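Local coordinates for ferric uptake regulation protein (Helicobacter pylori, PDB 2XIG), which probably acts as a global iron-responsive repressor, using ferrous iron as cofactor to bind the operators of the genes it controls as a homodimer, at residues K84-D98 and L103-E117. The protein carries 2 engineered substitutions. Numbering follows the deposited sequence.
Sequences KSGRRYEIAAKEHHD and LHCGKIIEFADPEIE. With ZN (zinc ion), chain N; ZN (zinc ion), chain L; ZN (zinc ion), chain M.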
ATOM      1  N   LYS C  84       7.046  -2.411   4.984  1.00 49.19           N
ATOM      2  CA  LYS C  84       6.674  -2.160   6.375  1.00 52.54           C
ATOM      3  C   LYS C  84       7.832  -1.635   7.227  1.00 49.50           C
ATOM      4  O   LYS C  84       7.659  -0.696   8.011  1.00 42.97           O
ATOM      5  CB  LYS C  84       6.064  -3.415   7.007  1.00 56.14           C
ATOM      6  CG  LYS C  84       5.294  -3.141   8.286  1.00 58.90           C
ATOM      7  CD  LYS C  84       6.193  -3.211   9.505  1.00 59.99           C
ATOM      8  CE  LYS C  84       5.860  -2.102  10.495  1.00 62.81           C
ATOM      9  NZ  LYS C  84       4.394  -1.920  10.696  1.00 63.72           N
ATOM     10  N   SER C  85       9.008  -2.238   7.064  1.00 47.90           N
ATOM     11  CA  SER C  85      10.179  -1.889   7.860  1.00 45.93           C
ATOM     12  C   SER C  85      11.135  -0.954   7.119  1.00 42.90           C
ATOM     13  O   SER C  85      12.080  -0.438   7.707  1.00 44.19           O
ATOM     14  CB  SER C  85      10.939  -3.159   8.247  1.00 47.05           C
ATOM     15  OG  SER C  85      11.473  -3.793   7.096  1.00 41.39           O
ATOM     16  N   GLY C  86      10.901  -0.754   5.827  1.00 34.01           N
ATOM     17  CA  GLY C  86      11.832  -0.004   5.005  1.00 33.59           C
ATOM     18  C   GLY C  86      13.120  -0.792   4.867  1.00 32.73           C
ATOM     19  O   GLY C  86      13.108  -2.020   4.984  1.00 34.29           O
ATOM     20  N   ARG C  87      14.226  -0.096   4.626  1.00 30.84           N
ATOM     21  CA  ARG C  87      15.527  -0.753   4.491  1.00 28.05           C
ATOM     22  C   ARG C  87      16.182  -0.880   5.856  1.00 26.06           C
ATOM     23  O   ARG C  87      16.246   0.087   6.612  1.00 28.74           O
ATOM     24  CB  ARG C  87      16.440   0.019   3.535  1.00 30.94           C
ATOM     25  CG  ARG C  87      16.034  -0.077   2.071  1.00 40.26           C
ATOM     26  CD  ARG C  87      16.898   0.817   1.176  1.00 47.01           C
ATOM     27  NE  ARG C  87      18.159   0.182   0.793  1.00 52.39           N
ATOM     28  CZ  ARG C  87      18.361  -0.449  -0.360  1.00 53.65           C
ATOM     29  NH1 ARG C  87      17.386  -0.530  -1.250  1.00 55.58           N
ATOM     30  NH2 ARG C  87      19.538  -1.000  -0.625  1.00 54.31           N
ATOM     31  N   ARG C  88      16.656  -2.078   6.181  1.00 18.95           N
ATOM     32  CA  ARG C  88      17.360  -2.273   7.433  1.00 15.33           C
ATOM     33  C   ARG C  88      18.638  -3.078   7.194  1.00 14.71           C
ATOM     34  O   ARG C  88      18.688  -3.904   6.293  1.00 16.72           O
ATOM     35  CB  ARG C  88      16.456  -2.922   8.483  1.00 21.30           C
ATOM     36  CG  ARG C  88      15.431  -1.929   9.041  1.00 28.06           C
ATOM     37  CD  ARG C  88      14.644  -2.463  10.206  1.00 37.87           C
ATOM     38  NE  ARG C  88      14.412  -1.419  11.204  1.00 43.36           N
ATOM     39  CZ  ARG C  88      13.601  -0.380  11.028  1.00 44.67           C
ATOM     40  NH1 ARG C  88      12.942  -0.243   9.892  1.00 48.72           N
ATOM     41  NH2 ARG C  88      13.449   0.525  11.987  1.00 40.70           N
ATOM     42  N   TYR C  89      19.653  -2.805   7.998  1.00 14.84           N
ATOM     43  CA  TYR C  89      21.001  -3.297   7.717  1.00 15.14           C
ATOM     44  C   TYR C  89      21.563  -4.158   8.834  1.00 19.07           C
ATOM     45  O   TYR C  89      21.217  -3.994  10.007  1.00 18.47           O
ATOM     46  CB  TYR C  89      21.949  -2.117   7.470  1.00 17.81           C
ATOM     47  CG  TYR C  89      21.675  -1.361   6.187  1.00 19.62           C
ATOM     48  CD1 TYR C  89      22.370  -1.659   5.028  1.00 22.90           C
ATOM     49  CD2 TYR C  89      20.717  -0.348   6.136  1.00 18.82           C
ATOM     50  CE1 TYR C  89      22.129  -0.976   3.853  1.00 26.04           C
ATOM     51  CE2 TYR C  89      20.463   0.336   4.964  1.00 23.43           C
ATOM     52  CZ  TYR C  89      21.171   0.018   3.828  1.00 25.62           C
ATOM     53  OH  TYR C  89      20.930   0.688   2.657  1.00 24.83           O
ATOM     54  N   GLU C  90      22.460  -5.068   8.462  1.00 16.07           N
ATOM     55  CA  GLU C  90      23.127  -5.897   9.440  1.00 18.66           C
ATOM     56  C   GLU C  90      24.510  -6.260   8.928  1.00 15.73           C
ATOM     57  O   GLU C  90      24.789  -6.191   7.725  1.00 16.52           O
ATOM     58  CB  GLU C  90      22.325  -7.168   9.694  1.00 17.25           C
ATOM     59  CG  GLU C  90      22.052  -7.962   8.428  1.00 21.34           C
ATOM     60  CD  GLU C  90      21.238  -9.214   8.696  1.00 23.04           C
ATOM     61  OE1 GLU C  90      21.487  -9.875   9.728  1.00 16.23           O
ATOM     62  OE2 GLU C  90      20.352  -9.529   7.869  1.00 22.77           O
ATOM     63  N   ILE C  91      25.374  -6.649   9.851  1.00 15.60           N
ATOM     64  CA  ILE C  91      26.727  -7.042   9.495  1.00 14.88           C
ATOM     65  C   ILE C  91      26.652  -8.322   8.653  1.00 21.42           C
ATOM     66  O   ILE C  91      25.823  -9.192   8.912  1.00 23.05           O
ATOM     67  CB  ILE C  91      27.572  -7.236  10.779  1.00 18.96           C
ATOM     68  CG1 ILE C  91      29.072  -7.199  10.479  1.00 21.67           C
ATOM     69  CG2 ILE C  91      27.136  -8.489  11.538  1.00 19.12           C
ATOM     70  CD1 ILE C  91      29.583  -5.831  10.054  1.00 18.97           C
ATOM     71  N   ALA C  92      27.488  -8.417   7.623  1.00 16.84           N
ATOM     72  CA  ALA C  92      27.438  -9.539   6.691  1.00 15.42           C
ATOM     73  C   ALA C  92      28.034 -10.810   7.294  1.00 21.87           C
ATOM     74  O   ALA C  92      27.693 -11.914   6.881  1.00 22.96           O
ATOM     75  CB  ALA C  92      28.158  -9.186   5.392  1.00 17.18           C
ATOM     76  N   ALA C  93      28.918 -10.644   8.272  1.00 21.06           N
ATOM     77  CA  ALA C  93      29.631 -11.781   8.865  1.00 21.66           C
ATOM     78  C   ALA C  93      28.776 -12.561   9.876  1.00 22.14           C
ATOM     79  O   ALA C  93      29.111 -12.635  11.060  1.00 22.48           O
ATOM     80  CB  ALA C  93      30.922 -11.303   9.510  1.00 16.77           C
ATOM     81  N   LYS C  94      27.673 -13.128   9.385  1.00 17.57           N
ATOM     82  CA  LYS C  94      26.719 -13.912  10.175  1.00 14.12           C
ATOM     83  C   LYS C  94      26.302 -15.131   9.356  1.00 20.48           C
ATOM     84  O   LYS C  94      26.275 -15.072   8.128  1.00 20.58           O
ATOM     85  CB  LYS C  94      25.457 -13.080  10.520  1.00 17.12           C
ATOM     86  CG  LYS C  94      25.623 -12.067  11.657  1.00 17.21           C
ATOM     87  CD  LYS C  94      24.437 -11.055  11.741  1.00 17.15           C
ATOM     88  CE  LYS C  94      23.119 -11.705  12.149  1.00 21.97           C
ATOM     89  NZ  LYS C  94      22.034 -10.643  12.334  1.00 22.04           N
ATOM     90  N   GLU C  95      25.980 -16.229  10.041  1.00 17.78           N
ATOM     91  CA  GLU C  95      25.473 -17.446   9.408  1.00 18.99           C
ATOM     92  C   GLU C  95      24.262 -17.120   8.516  1.00 22.40           C
ATOM     93  O   GLU C  95      23.496 -16.197   8.812  1.00 25.73           O
ATOM     94  CB  GLU C  95      25.071 -18.457  10.500  1.00 27.08           C
ATOM     95  CG  GLU C  95      24.179 -19.623  10.051  1.00 38.33           C
ATOM     96  CD  GLU C  95      24.888 -20.976  10.066  1.00 42.81           C
ATOM     97  OE1 GLU C  95      24.693 -21.768   9.118  1.00 44.17           O
ATOM     98  OE2 GLU C  95      25.632 -21.256  11.028  1.00 45.36           O
ATOM     99  N   HIS C  96      24.094 -17.864   7.426  1.00 19.14           N
ATOM    100  CA  HIS C  96      22.944 -17.634   6.553  1.00 18.75           C
ATOM    101  C   HIS C  96      21.640 -17.741   7.312  1.00 17.86           C
ATOM    102  O   HIS C  96      21.430 -18.673   8.074  1.00 16.95           O
ATOM    103  CB  HIS C  96      22.867 -18.633   5.405  1.00 19.05           C
ATOM    104  CG  HIS C  96      21.563 -18.570   4.678  1.00 22.70           C
ATOM    105  ND1 HIS C  96      21.270 -17.568   3.778  1.00 18.16           N
ATOM    106  CD2 HIS C  96      20.449 -19.334   4.768  1.00 20.58           C
ATOM    107  CE1 HIS C  96      20.041 -17.733   3.324  1.00 17.05           C
ATOM    108  NE2 HIS C  96      19.520 -18.794   3.911  1.00 23.46           N
ATOM    109  N   HIS C  97      20.740 -16.795   7.080  1.00 16.19           N
ATOM    110  CA  HIS C  97      19.421 -16.895   7.669  1.00 12.03           C
ATOM    111  C   HIS C  97      18.423 -16.129   6.822  1.00 12.89           C
ATOM    112  O   HIS C  97      18.776 -15.253   6.027  1.00 13.88           O
ATOM    113  CB  HIS C  97      19.415 -16.302   9.074  1.00 14.99           C
ATOM    114  CG  HIS C  97      19.809 -14.862   9.101  1.00 11.86           C
ATOM    115  ND1 HIS C  97      21.124 -14.453   9.173  1.00 16.61           N
ATOM    116  CD2 HIS C  97      19.068 -13.733   9.022  1.00 12.05           C
ATOM    117  CE1 HIS C  97      21.175 -13.133   9.153  1.00 17.89           C
ATOM    118  NE2 HIS C  97      19.940 -12.676   9.055  1.00 15.84           N
ATOM    119  N   ASP C  98      17.166 -16.481   7.008  1.00 12.37           N
ATOM    120  CA  ASP C  98      16.075 -15.813   6.324  1.00 14.64           C
ATOM    121  C   ASP C  98      15.306 -15.012   7.352  1.00 17.97           C
ATOM    122  O   ASP C  98      15.706 -14.973   8.514  1.00 15.25           O
ATOM    123  CB  ASP C  98      15.225 -16.869   5.673  1.00 13.06           C
ATOM    124  CG  ASP C  98      16.049 -17.760   4.768  1.00 15.45           C
ATOM    125  OD1 ASP C  98      16.529 -17.251   3.745  1.00 17.77           O
ATOM    126  OD2 ASP C  98      16.232 -18.953   5.092  1.00 19.57           O
ATOM    127  N   LEU C 103       4.114  -7.455  10.491  1.00 21.16           N
ATOM    128  CA  LEU C 103       3.450  -6.379   9.760  1.00 21.01           C
ATOM    129  C   LEU C 103       2.936  -5.266  10.660  1.00 26.50           C
ATOM    130  O   LEU C 103       2.629  -4.172  10.184  1.00 27.68           O
ATOM    131  CB  LEU C 103       2.281  -6.935   8.955  1.00 20.80           C
ATOM    132  CG  LEU C 103       2.693  -7.807   7.779  1.00 22.31           C
ATOM    133  CD1 LEU C 103       1.565  -8.737   7.406  1.00 14.61           C
ATOM    134  CD2 LEU C 103       3.120  -6.942   6.595  1.00 24.08           C
ATOM    135  N   HIS C 104       2.822  -5.542  11.954  1.00 23.78           N
ATOM    136  CA  HIS C 104       2.235  -4.556  12.857  1.00 27.01           C
ATOM    137  C   HIS C 104       3.300  -3.715  13.553  1.00 30.44           C
ATOM    138  O   HIS C 104       3.208  -2.487  13.571  1.00 30.44           O
ATOM    139  CB  HIS C 104       1.305  -5.221  13.877  1.00 22.01           C
ATOM    140  CG  HIS C 104       0.555  -4.242  14.729  1.00 29.41           C
ATOM    141  ND1 HIS C 104      -0.317  -3.314  14.202  1.00 28.83           N
ATOM    142  CD2 HIS C 104       0.548  -4.043  16.069  1.00 34.59           C
ATOM    143  CE1 HIS C 104      -0.828  -2.585  15.180  1.00 33.74           C
ATOM    144  NE2 HIS C 104      -0.321  -3.010  16.324  1.00 35.13           N
ATOM    145  N   CYS C 105       4.323  -4.370  14.101  1.00 28.89           N
ATOM    146  CA  CYS C 105       5.337  -3.665  14.887  1.00 24.50           C
ATOM    147  C   CYS C 105       6.695  -3.575  14.189  1.00 26.04           C
ATOM    148  O   CYS C 105       7.595  -2.888  14.664  1.00 26.28           O
ATOM    149  CB  CYS C 105       5.484  -4.298  16.271  1.00 23.35           C
ATOM    150  SG  CYS C 105       6.445  -5.854  16.285  1.00 24.00           S
ATOM    151  N   GLY C 106       6.845  -4.270  13.067  1.00 25.38           N
ATOM    152  CA  GLY C 106       8.058  -4.169  12.272  1.00 25.55           C
ATOM    153  C   GLY C 106       9.223  -5.003  12.778  1.00 26.56           C
ATOM    154  O   GLY C 106      10.307  -4.994  12.191  1.00 27.69           O
ATOM    155  N   LYS C 107       9.003  -5.722  13.872  1.00 21.22           N
ATOM    156  CA  LYS C 107      10.031  -6.591  14.442  1.00 24.33           C
ATOM    157  C   LYS C 107      10.528  -7.614  13.424  1.00 22.69           C
ATOM    158  O   LYS C 107       9.742  -8.161  12.656  1.00 18.55           O
ATOM    159  CB  LYS C 107       9.453  -7.312  15.660  1.00 26.28           C
ATOM    160  CG  LYS C 107      10.276  -8.451  16.206  1.00 30.96           C
ATOM    161  CD  LYS C 107       9.480  -9.223  17.245  1.00 33.13           C
ATOM    162  CE  LYS C 107       8.968  -8.285  18.319  1.00 39.34           C
ATOM    163  NZ  LYS C 107       8.101  -8.981  19.296  1.00 39.28           N
ATOM    164  N   ILE C 108      11.835  -7.887  13.439  1.00 22.48           N
ATOM    165  CA  ILE C 108      12.421  -8.870  12.533  1.00 20.57           C
ATOM    166  C   ILE C 108      12.948 -10.047  13.330  1.00 21.26           C
ATOM    167  O   ILE C 108      13.655  -9.872  14.323  1.00 21.22           O
ATOM    168  CB  ILE C 108      13.557  -8.265  11.676  1.00 23.41           C
ATOM    169  CG1 ILE C 108      13.005  -7.190  10.736  1.00 25.16           C
ATOM    170  CG2 ILE C 108      14.281  -9.361  10.878  1.00 21.75           C
ATOM    171  CD1 ILE C 108      14.047  -6.192  10.276  1.00 31.65           C
ATOM    172  N   ILE C 109      12.572 -11.247  12.906  1.00 20.61           N
ATOM    173  CA  ILE C 109      13.026 -12.468  13.548  1.00 22.02           C
ATOM    174  C   ILE C 109      13.834 -13.266  12.527  1.00 22.23           C
ATOM    175  O   ILE C 109      13.380 -13.480  11.407  1.00 21.57           O
ATOM    176  CB  ILE C 109      11.836 -13.310  14.054  1.00 22.81           C
ATOM    177  CG1 ILE C 109      11.113 -12.583  15.192  1.00 25.05           C
ATOM    178  CG2 ILE C 109      12.294 -14.688  14.514  1.00 27.54           C
ATOM    179  CD1 ILE C 109       9.806 -13.235  15.592  1.00 20.05           C
ATOM    180  N   GLU C 110      15.042 -13.678  12.904  1.00 19.53           N
ATOM    181  CA  GLU C 110      15.893 -14.454  12.006  1.00 14.84           C
ATOM    182  C   GLU C 110      15.596 -15.941  12.156  1.00 21.64           C
ATOM    183  O   GLU C 110      15.281 -16.401  13.245  1.00 21.00           O
ATOM    184  CB  GLU C 110      17.367 -14.218  12.343  1.00 20.48           C
ATOM    185  CG  GLU C 110      17.811 -12.763  12.321  1.00 21.63           C
ATOM    186  CD  GLU C 110      19.259 -12.597  12.781  1.00 27.13           C
ATOM    187  OE1 GLU C 110      19.897 -13.614  13.119  1.00 25.53           O
ATOM    188  OE2 GLU C 110      19.758 -11.457  12.804  1.00 31.53           O
ATOM    189  N   PHE C 111      15.707 -16.699  11.070  1.00 18.84           N
ATOM    190  CA  PHE C 111      15.582 -18.147  11.184  1.00 20.66           C
ATOM    191  C   PHE C 111      16.430 -18.857  10.153  1.00 20.42           C
ATOM    192  O   PHE C 111      16.678 -18.338   9.072  1.00 19.51           O
ATOM    193  CB  PHE C 111      14.114 -18.609  11.092  1.00 20.16           C
ATOM    194  CG  PHE C 111      13.516 -18.513   9.708  1.00 19.18           C
ATOM    195  CD1 PHE C 111      12.875 -17.355   9.296  1.00 17.41           C
ATOM    196  CD2 PHE C 111      13.589 -19.582   8.828  1.00 21.67           C
ATOM    197  CE1 PHE C 111      12.318 -17.257   8.034  1.00 20.43           C
ATOM    198  CE2 PHE C 111      13.034 -19.497   7.564  1.00 21.53           C
ATOM    199  CZ  PHE C 111      12.393 -18.325   7.166  1.00 22.85           C
ATOM    200  N   ALA C 112      16.867 -20.058  10.506  1.00 21.75           N
ATOM    201  CA  ALA C 112      17.592 -20.916   9.589  1.00 28.92           C
ATOM    202  C   ALA C 112      17.019 -22.301   9.784  1.00 28.13           C
ATOM    203  O   ALA C 112      17.227 -22.917  10.823  1.00 30.63           O
ATOM    204  CB  ALA C 112      19.081 -20.907   9.907  1.00 33.49           C
ATOM    205  N   ASP C 113      16.272 -22.775   8.798  1.00 21.82           N
ATOM    206  CA  ASP C 113      15.597 -24.053   8.920  1.00 22.60           C
ATOM    207  C   ASP C 113      16.187 -25.044   7.919  1.00 21.09           C
ATOM    208  O   ASP C 113      15.869 -24.998   6.730  1.00 21.40           O
ATOM    209  CB  ASP C 113      14.091 -23.890   8.692  1.00 17.88           C
ATOM    210  CG  ASP C 113      13.327 -25.152   9.005  1.00 24.80           C
ATOM    211  OD1 ASP C 113      13.215 -25.488  10.202  1.00 28.27           O
ATOM    212  OD2 ASP C 113      12.851 -25.817   8.064  1.00 31.02           O
ATOM    213  N   PRO C 114      17.055 -25.944   8.400  1.00 22.32           N
ATOM    214  CA  PRO C 114      17.674 -26.932   7.514  1.00 27.03           C
ATOM    215  C   PRO C 114      16.668 -27.632   6.599  1.00 26.07           C
ATOM    216  O   PRO C 114      16.946 -27.774   5.408  1.00 25.75           O
ATOM    217  CB  PRO C 114      18.286 -27.941   8.492  1.00 28.05           C
ATOM    218  CG  PRO C 114      18.592 -27.133   9.711  1.00 29.05           C
ATOM    219  CD  PRO C 114      17.482 -26.103   9.800  1.00 21.67           C
ATOM    220  N   GLU C 115      15.532 -28.068   7.136  1.00 23.09           N
ATOM    221  CA  GLU C 115      14.563 -28.809   6.326  1.00 25.31           C
ATOM    222  C   GLU C 115      13.957 -27.973   5.192  1.00 22.83           C
ATOM    223  O   GLU C 115      13.734 -28.467   4.086  1.00 18.20           O
ATOM    224  CB  GLU C 115      13.485 -29.451   7.215  1.00 28.72           C
ATOM    225  CG  GLU C 115      14.057 -30.514   8.163  1.00 37.16           C
ATOM    226  CD  GLU C 115      12.997 -31.273   8.962  1.00 46.51           C
ATOM    227  OE1 GLU C 115      11.857 -30.774   9.107  1.00 48.45           O
ATOM    228  OE2 GLU C 115      13.316 -32.374   9.454  1.00 49.43           O
ATOM    229  N   ILE C 116      13.696 -26.698   5.458  1.00 20.59           N
ATOM    230  CA  ILE C 116      13.234 -25.811   4.399  1.00 23.13           C
ATOM    231  C   ILE C 116      14.345 -25.627   3.374  1.00 22.26           C
ATOM    232  O   ILE C 116      14.111 -25.676   2.164  1.00 20.78           O
ATOM    233  CB  ILE C 116      12.831 -24.429   4.942  1.00 27.18           C
ATOM    234  CG1 ILE C 116      11.438 -24.498   5.558  1.00 33.89           C
ATOM    235  CG2 ILE C 116      12.880 -23.391   3.834  1.00 29.97           C
ATOM    236  CD1 ILE C 116      10.899 -23.158   6.009  1.00 34.11           C
ATOM    237  N   GLU C 117      15.562 -25.415   3.865  1.00 24.28           N
ATOM    238  CA  GLU C 117      16.700 -25.255   2.968  1.00 20.44           C
ATOM    239  C   GLU C 117      16.849 -26.483   2.077  1.00 22.84           C
ATOM    240  O   GLU C 117      17.065 -26.356   0.870  1.00 25.78           O
ATOM    241  CB  GLU C 117      17.989 -24.993   3.750  1.00 25.82           C
ATOM    242  CG  GLU C 117      17.966 -23.730   4.603  1.00 23.79           C
ATOM    243  CD  GLU C 117      17.991 -22.440   3.787  1.00 22.78           C
ATOM    244  OE1 GLU C 117      18.500 -22.426   2.645  1.00 24.74           O
ATOM    245  OE2 GLU C 117      17.504 -21.424   4.294  1.00 23.78           O
TER
HETATM  246 ZN    ZN N1153      17.557 -19.552   3.524  1.00 20.82          ZN
HETATM  247 ZN    ZN L1151      19.165 -10.723   9.019  1.00 21.04          ZN
HETATM  248 ZN    ZN M1152       4.688  -7.378  16.182  1.00 23.31          ZN
HETATM  249  O   HOH W   1      15.669 -21.280   6.478  1.00 27.75           O
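K84, D98 and E110 bury the most surface where strand 86-91 and the loop after it meet strand 108-111 and the start of helix 114-126 in this Fur protein. D98 pairs with F111 as an antiparallel hydrogen-bonded pair: D98 N reaches F111 O at 2.8 Å, and F111 N returns to D98 O. On the same side of this sheet the D98 methylene lies over one face of the F111 ring, a CH-pi contact with CB 3.9 Å from the centroid. With CG anti to the carbonyl carbon (chi1 -55°), the carboxylate binds a zinc ion as an asymmetric bidentate ligand, OD2 at 2.1 Å and OD1 at 2.5 Å. H96 NE2 and E117 OE2 bind the same ion, and H134 completes the site. The D98 and E117 carboxylates lie almost in one plane, with OD2 and OE2 2.9 Å apart as fellow ligands rather than hydrogen-bonded partners, while E117 OE2 lies at the edge of the H96 ring. A water donates to D98 OD2 and accepts from D113 N, linking the ligand to the start of helix 114-126.

E110, extended beyond CG, crosses one face of the H97 ring, its carboxylate stacked at 15° to it, with CD offset toward the rim, 3.8 Å from NE2 of H97. H97 and E90 bind a second zinc with H42 and H99. E95 O accepts from H97 ND1 close to the ring plane, fixing the ring's rotation. K94 NZ forms salt bridges with both E110 OE2 and E90 OE1.

Farther along, the thrice-bent chain of K84 packs its CD against G106 CA, and NZ donates to L103 O at 2.9 Å, from above the carbonyl plane. This loop carries C105 of the Cys4 zinc site. The H96-D98-E117 zinc thus ties the two segments together directly, whereas the other two each draw on one of them, and the K94 ammonium probably offsets the negative charge of E90 and E110 beside the second zinc.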